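Local coordinates for alginate lyase (Aplysia kurodai, PDB 5GMT), which probably cleaves alginate as a polysaccharide lyase of family 14, with a specificity for polymannuronate, at residues 13-19 and 267-273; 90-94 and 272-276. Numbering follows the deposited sequence.

Contact 1 (13-19 and 267-273); sequences ATTVWSL and NFQILTP
Trp-17 (chi1 t, chi2 near 90°) lays its indole along strand 267-272, with CE3 3.7 Å from Ile-270 CG1 and CH2 3.5 Å from Phe-268 CB; its NE1 donates to His-34 O. Strands 14-19 and 267-272 run antiparallel at 174°, their axes 4.4 Å apart at closest. Leu-19 and Phe-268 form a hydrogen-bonded pair, N to O 2.9 Å both ways. Ser-18 faces Gln-269 as a non-hydrogen-bonded pair, and Ile-270 N reaches Trp-17 O at 2.8 Å. A classic beta bulge follows: Ile-270 O accepts from Val-16 N at 2.9 Å and, weakly, from Trp-17 N at 3.4 Å, with Val-16 near phi -101°, psi -22°. The register, shifted by one, resumes at Thr-15 and Leu-271, and Thr-272 N donates to Thr-14 O at 2.9 Å. At the other end Asn-267, left-handed (57°, 47°), and Phe-268 make a G1 bulge opposite Leu-19. Strand 14-19 thus joins 267-272 with an apolar face (Trp-17, Leu-19, Phe-268, Ile-270) buried and a largely polar one (Thr-15, Ser-18, Gln-269) toward solvent.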
loop_
_atom_site.group_PDB
_atom_site.type_symbol
_atom_site.label_atom_id
_atom_site.label_comp_id
_atom_site.label_asym_id
_atom_site.label_seq_id
_atom_site.Cartn_x
_atom_site.Cartn_y
_atom_site.Cartn_z
ATOM N N ALA A 13 -7.924 -0.513 19.783
ATOM C CA ALA A 13 -7.406 -1.616 18.979
ATOM C C ALA A 13 -6.002 -2.014 19.430
ATOM O O ALA A 13 -5.198 -1.166 19.819
ATOM C CB ALA A 13 -7.411 -1.240 17.495
ATOM N N THR A 14 -5.714 -3.310 19.381
ATOM C CA THR A 14 -4.425 -3.832 19.815
ATOM C C THR A 14 -3.354 -3.643 18.748
ATOM O O THR A 14 -3.563 -4.003 17.598
ATOM C CB THR A 14 -4.512 -5.331 20.150
ATOM O OG1 THR A 14 -5.573 -5.557 21.086
ATOM C CG2 THR A 14 -3.194 -5.822 20.737
ATOM N N THR A 15 -2.208 -3.087 19.131
ATOM C CA THR A 15 -1.074 -2.995 18.220
ATOM C C THR A 15 -0.298 -4.305 18.252
ATOM O O THR A 15 0.187 -4.710 19.304
ATOM C CB THR A 15 -0.148 -1.813 18.585
ATOM O OG1 THR A 15 -0.877 -0.589 18.476
ATOM C CG2 THR A 15 1.041 -1.760 17.656
ATOM N N VAL A 16 -0.196 -4.984 17.111
ATOM C CA VAL A 16 0.478 -6.277 17.070
ATOM C C VAL A 16 1.903 -6.157 16.524
ATOM O O VAL A 16 2.744 -6.996 16.814
ATOM C CB VAL A 16 -0.321 -7.321 16.237
ATOM C CG1 VAL A 16 -1.679 -7.575 16.888
ATOM C CG2 VAL A 16 -0.502 -6.866 14.800
ATOM N N TRP A 17 2.177 -5.094 15.768
ATOM C CA TRP A 17 3.507 -4.859 15.221
ATOM C C TRP A 17 3.725 -3.375 14.962
ATOM O O TRP A 17 2.806 -2.669 14.584
ATOM C CB TRP A 17 3.702 -5.664 13.928
ATOM C CG TRP A 17 4.952 -5.335 13.144
ATOM C CD1 TRP A 17 6.204 -5.873 13.307
ATOM C CD2 TRP A 17 5.054 -4.410 12.056
ATOM N NE1 TRP A 17 7.077 -5.326 12.392
ATOM C CE2 TRP A 17 6.391 -4.431 11.611
ATOM C CE3 TRP A 17 4.145 -3.563 11.420
ATOM C CZ2 TRP A 17 6.839 -3.632 10.569
ATOM C CZ3 TRP A 17 4.594 -2.776 10.382
ATOM C CH2 TRP A 17 5.928 -2.817 9.967
ATOM N N SER A 18 4.946 -2.905 15.188
ATOM C CA SER A 18 5.306 -1.544 14.807
ATOM C C SER A 18 6.768 -1.486 14.391
ATOM O O SER A 18 7.558 -2.371 14.728
ATOM C CB SER A 18 5.042 -0.558 15.950
ATOM O OG SER A 18 5.929 -0.781 17.032
ATOM N N LEU A 19 7.116 -0.436 13.654
ATOM C CA LEU A 19 8.496 -0.194 13.266
ATOM C C LEU A 19 8.713 1.312 13.203
ATOM O O LEU A 19 8.263 1.979 12.278
ATOM C CB LEU A 19 8.812 -0.875 11.924
ATOM C CG LEU A 19 10.268 -0.907 11.444
ATOM C CD1 LEU A 19 10.522 -2.130 10.579
ATOM C CD2 LEU A 19 10.655 0.374 10.689
ATOM N N ASN A 267 7.576 5.162 11.395
ATOM C CA ASN A 267 6.394 5.032 12.251
ATOM C C ASN A 267 5.325 4.083 11.671
ATOM O O ASN A 267 4.143 4.425 11.618
ATOM C CB ASN A 267 5.797 6.425 12.494
ATOM C CG ASN A 267 4.838 6.461 13.667
ATOM O OD1 ASN A 267 4.820 5.548 14.496
ATOM N ND2 ASN A 267 4.027 7.523 13.744
ATOM N N PHE A 268 5.763 2.910 11.222
ATOM C CA PHE A 268 4.854 1.832 10.816
ATOM C C PHE A 268 4.117 1.238 12.012
ATOM O O PHE A 268 4.709 1.038 13.071
ATOM C CB PHE A 268 5.626 0.706 10.121
ATOM C CG PHE A 268 6.190 1.075 8.785
ATOM C CD1 PHE A 268 5.472 0.822 7.623
ATOM C CD2 PHE A 268 7.447 1.656 8.681
ATOM C CE1 PHE A 268 5.997 1.161 6.392
ATOM C CE2 PHE A 268 7.979 1.978 7.446
ATOM C CZ PHE A 268 7.252 1.721 6.298
ATOM N N GLN A 269 2.836 0.923 11.835
ATOM C CA GLN A 269 2.061 0.210 12.855
ATOM C C GLN A 269 1.009 -0.677 12.206
ATOM O O GLN A 269 0.376 -0.279 11.227
ATOM C CB GLN A 269 1.332 1.166 13.797
ATOM C CG GLN A 269 2.142 2.243 14.464
ATOM C CD GLN A 269 1.242 3.174 15.258
ATOM O OE1 GLN A 269 0.394 2.722 16.029
ATOM N NE2 GLN A 269 1.401 4.473 15.049
ATOM N N ILE A 270 0.803 -1.859 12.772
ATOM C CA ILE A 270 -0.331 -2.676 12.378
ATOM C C ILE A 270 -1.136 -2.987 13.624
ATOM O O ILE A 270 -0.611 -3.552 14.596
ATOM C CB ILE A 270 0.104 -3.972 11.665
ATOM C CG1 ILE A 270 0.675 -3.640 10.283
ATOM C CG2 ILE A 270 -1.074 -4.912 11.512
ATOM C CD1 ILE A 270 1.193 -4.857 9.521
ATOM N N LEU A 271 -2.399 -2.574 13.606
ATOM C CA LEU A 271 -3.337 -2.877 14.684
ATOM C C LEU A 271 -4.407 -3.838 14.209
ATOM O O LEU A 271 -4.681 -3.922 13.008
ATOM C CB LEU A 271 -4.011 -1.602 15.205
ATOM C CG LEU A 271 -3.086 -0.486 15.678
ATOM C CD1 LEU A 271 -2.753 0.443 14.518
ATOM C CD2 LEU A 271 -3.760 0.273 16.813
ATOM N N THR A 272 -5.027 -4.544 15.156
ATOM C CA THR A 272 -6.121 -5.451 14.829
ATOM C C THR A 272 -7.367 -5.094 15.633
ATOM O O THR A 272 -7.533 -5.568 16.755
ATOM C CB THR A 272 -5.753 -6.924 15.108
ATOM O OG1 THR A 272 -5.325 -7.057 16.470
ATOM C CG2 THR A 272 -4.632 -7.400 14.187
ATOM N N PRO A 273 -8.244 -4.255 15.063
ATOM C CA PRO A 273 -9.490 -3.914 15.752
ATOM C C PRO A 273 -10.482 -5.057 15.649
ATOM O O PRO A 273 -10.261 -5.998 14.882
ATOM C CB PRO A 273 -9.998 -2.699 14.980
ATOM C CG PRO A 273 -9.518 -2.965 13.560
ATOM C CD PRO A 273 -8.190 -3.685 13.700
#

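Contact 2 (90-94 and 272-276)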
loop_
_atom_site.group_PDB
_atom_site.type_symbol
_atom_site.label_atom_id
_atom_site.label_comp_id
_atom_site.label_asym_id
_atom_site.label_seq_id
_atom_site.Cartn_x
_atom_site.Cartn_y
_atom_site.Cartn_z
ATOM N N VAL A 90 -6.922 -13.315 10.912
ATOM C CA VAL A 90 -7.256 -11.901 11.144
ATOM C C VAL A 90 -8.130 -11.329 10.032
ATOM O O VAL A 90 -7.746 -11.346 8.866
ATOM C CB VAL A 90 -5.990 -11.038 11.273
ATOM C CG1 VAL A 90 -6.364 -9.558 11.408
ATOM C CG2 VAL A 90 -5.177 -11.492 12.476
ATOM N N ASP A 91 -9.294 -10.801 10.405
ATOM C CA ASP A 91 -10.263 -10.306 9.423
ATOM C C ASP A 91 -10.366 -8.786 9.388
ATOM O O ASP A 91 -11.019 -8.213 8.499
ATOM C CB ASP A 91 -11.639 -10.914 9.703
ATOM C CG ASP A 91 -11.651 -12.415 9.508
ATOM O OD1 ASP A 91 -10.857 -12.904 8.674
ATOM O OD2 ASP A 91 -12.436 -13.098 10.195
ATOM N N ALA A 92 -9.742 -8.136 10.368
ATOM C CA ALA A 92 -9.679 -6.679 10.383
ATOM C C ALA A 92 -8.285 -6.208 10.797
ATOM O O ALA A 92 -7.685 -6.734 11.736
ATOM C CB ALA A 92 -10.744 -6.098 11.315
ATOM N N MET A 93 -7.778 -5.206 10.089
ATOM C CA MET A 93 -6.424 -4.755 10.315
ATOM C C MET A 93 -6.335 -3.269 10.000
ATOM O O MET A 93 -6.996 -2.785 9.083
ATOM C CB MET A 93 -5.472 -5.569 9.433
ATOM C CG MET A 93 -4.070 -5.740 9.924
ATOM S SD MET A 93 -3.134 -6.768 8.771
ATOM C CE MET A 93 -3.364 -8.385 9.499
ATOM N N ILE A 94 -5.526 -2.546 10.768
ATOM C CA ILE A 94 -5.223 -1.157 10.465
ATOM C C ILE A 94 -3.727 -1.014 10.212
ATOM O O ILE A 94 -2.917 -1.412 11.042
ATOM C CB ILE A 94 -5.625 -0.199 11.616
ATOM C CG1 ILE A 94 -7.127 -0.276 11.903
ATOM C CG2 ILE A 94 -5.223 1.233 11.289
ATOM C CD1 ILE A 94 -7.548 0.590 13.096
ATOM N N THR A 272 -5.027 -4.544 15.156
ATOM C CA THR A 272 -6.121 -5.451 14.829
ATOM C C THR A 272 -7.367 -5.094 15.633
ATOM O O THR A 272 -7.533 -5.568 16.755
ATOM C CB THR A 272 -5.753 -6.924 15.108
ATOM O OG1 THR A 272 -5.325 -7.057 16.470
ATOM C CG2 THR A 272 -4.632 -7.400 14.187
ATOM N N PRO A 273 -8.244 -4.255 15.063
ATOM C CA PRO A 273 -9.490 -3.914 15.752
ATOM C C PRO A 273 -10.482 -5.057 15.649
ATOM O O PRO A 273 -10.261 -5.998 14.882
ATOM C CB PRO A 273 -9.998 -2.699 14.980
ATOM C CG PRO A 273 -9.518 -2.965 13.560
ATOM C CD PRO A 273 -8.190 -3.685 13.700
ATOM N N SER A 274 -11.570 -4.971 16.402
ATOM C CA SER A 274 -12.640 -5.950 16.275
ATOM C C SER A 274 -13.238 -5.891 14.881
ATOM O O SER A 274 -13.535 -4.809 14.372
ATOM C CB SER A 274 -13.729 -5.695 17.315
ATOM O OG SER A 274 -13.233 -5.868 18.629
ATOM N N HIS A 275 -13.413 -7.058 14.271
ATOM C CA HIS A 275 -14.015 -7.153 12.941
ATOM C C HIS A 275 -15.447 -6.617 12.940
ATOM O O HIS A 275 -16.263 -7.011 13.760
ATOM C CB HIS A 275 -13.985 -8.607 12.462
ATOM C CG HIS A 275 -14.306 -8.768 11.010
ATOM N ND1 HIS A 275 -15.006 -9.850 10.519
ATOM C CD2 HIS A 275 -14.010 -7.994 9.940
ATOM C CE1 HIS A 275 -15.130 -9.735 9.210
ATOM N NE2 HIS A 275 -14.536 -8.616 8.832
ATOM N N ALA A 276 -15.739 -5.689 12.034
ATOM C CA ALA A 276 -17.080 -5.130 11.923
ATOM C C ALA A 276 -17.418 -4.872 10.459
ATOM O O ALA A 276 -16.930 -3.917 9.866
ATOM C CB ALA A 276 -17.196 -3.842 12.730
HETATM O O HOH W 1 -14.154 -12.310 11.900
HETATM O O HOH W 2 -8.921 -8.063 13.716
#
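Residues 272-276, following on from strand 261-272, pass by the start of strand 92-102, their end-to-end directions 111° apart. The t chi1 of His-275 brings its ring face under Asp-91 CB, 3.5 Å from the ring centroid and 5° off the normal, a CH-pi contact. The m rotamer of Asp-91 carries its carboxylate to water 1, which donates to OD2 at 2.5 Å and lies 2.9 Å from His-275 ND1, while His-275 NE2 bonds to Ile-200 O and Asp-91 OD1 to His-238. Ala-92 points its CB at the tail, 3.8 Å from His-275 CA and 4.0 Å from Pro-273 CG. With chi1 m, Ile-94 CG1 lies 4.0 Å from that same Pro-273 CG, and Val-90 CG1 meets Thr-272 CG2 at 3.9 Å. Water 2 donates to Ala-92 O and Pro-273 O, 2.7 Å each, bridging the two backbones: water-mediated packing of the C-terminal tail across a strand's start, without direct hydrogen bonds. Pro-273 also packs on Glu-197 and His-199 of strand 191-199, which pairs with strand 92-102 in the same antiparallel sheet.

In the fold
Contacts 1 and 2 share Thr-272 and Pro-273, so one run of chain passes from strand pairing into the tail. Their centres are 11 Å apart and both are partly buried. In contact 1 strand 261-272 pairs with the N-terminal strand 14-19; along its other edge lies strand 92-102, where contact 2 begins, and Leu-271 O lies 2.8 Å from Ile-94 N, a probable hydrogen bond. Ile-270 CG2 packs 3.5 Å from Met-93 CG, carrying the buried face across all three strands. Contact 1 buries 661 Å² with direct backbone bonds; contact 2 buries 364 Å², and its polar links run through waters, in keeping with a loop that no longer pairs in the sheet of this concanavalin-clan fold.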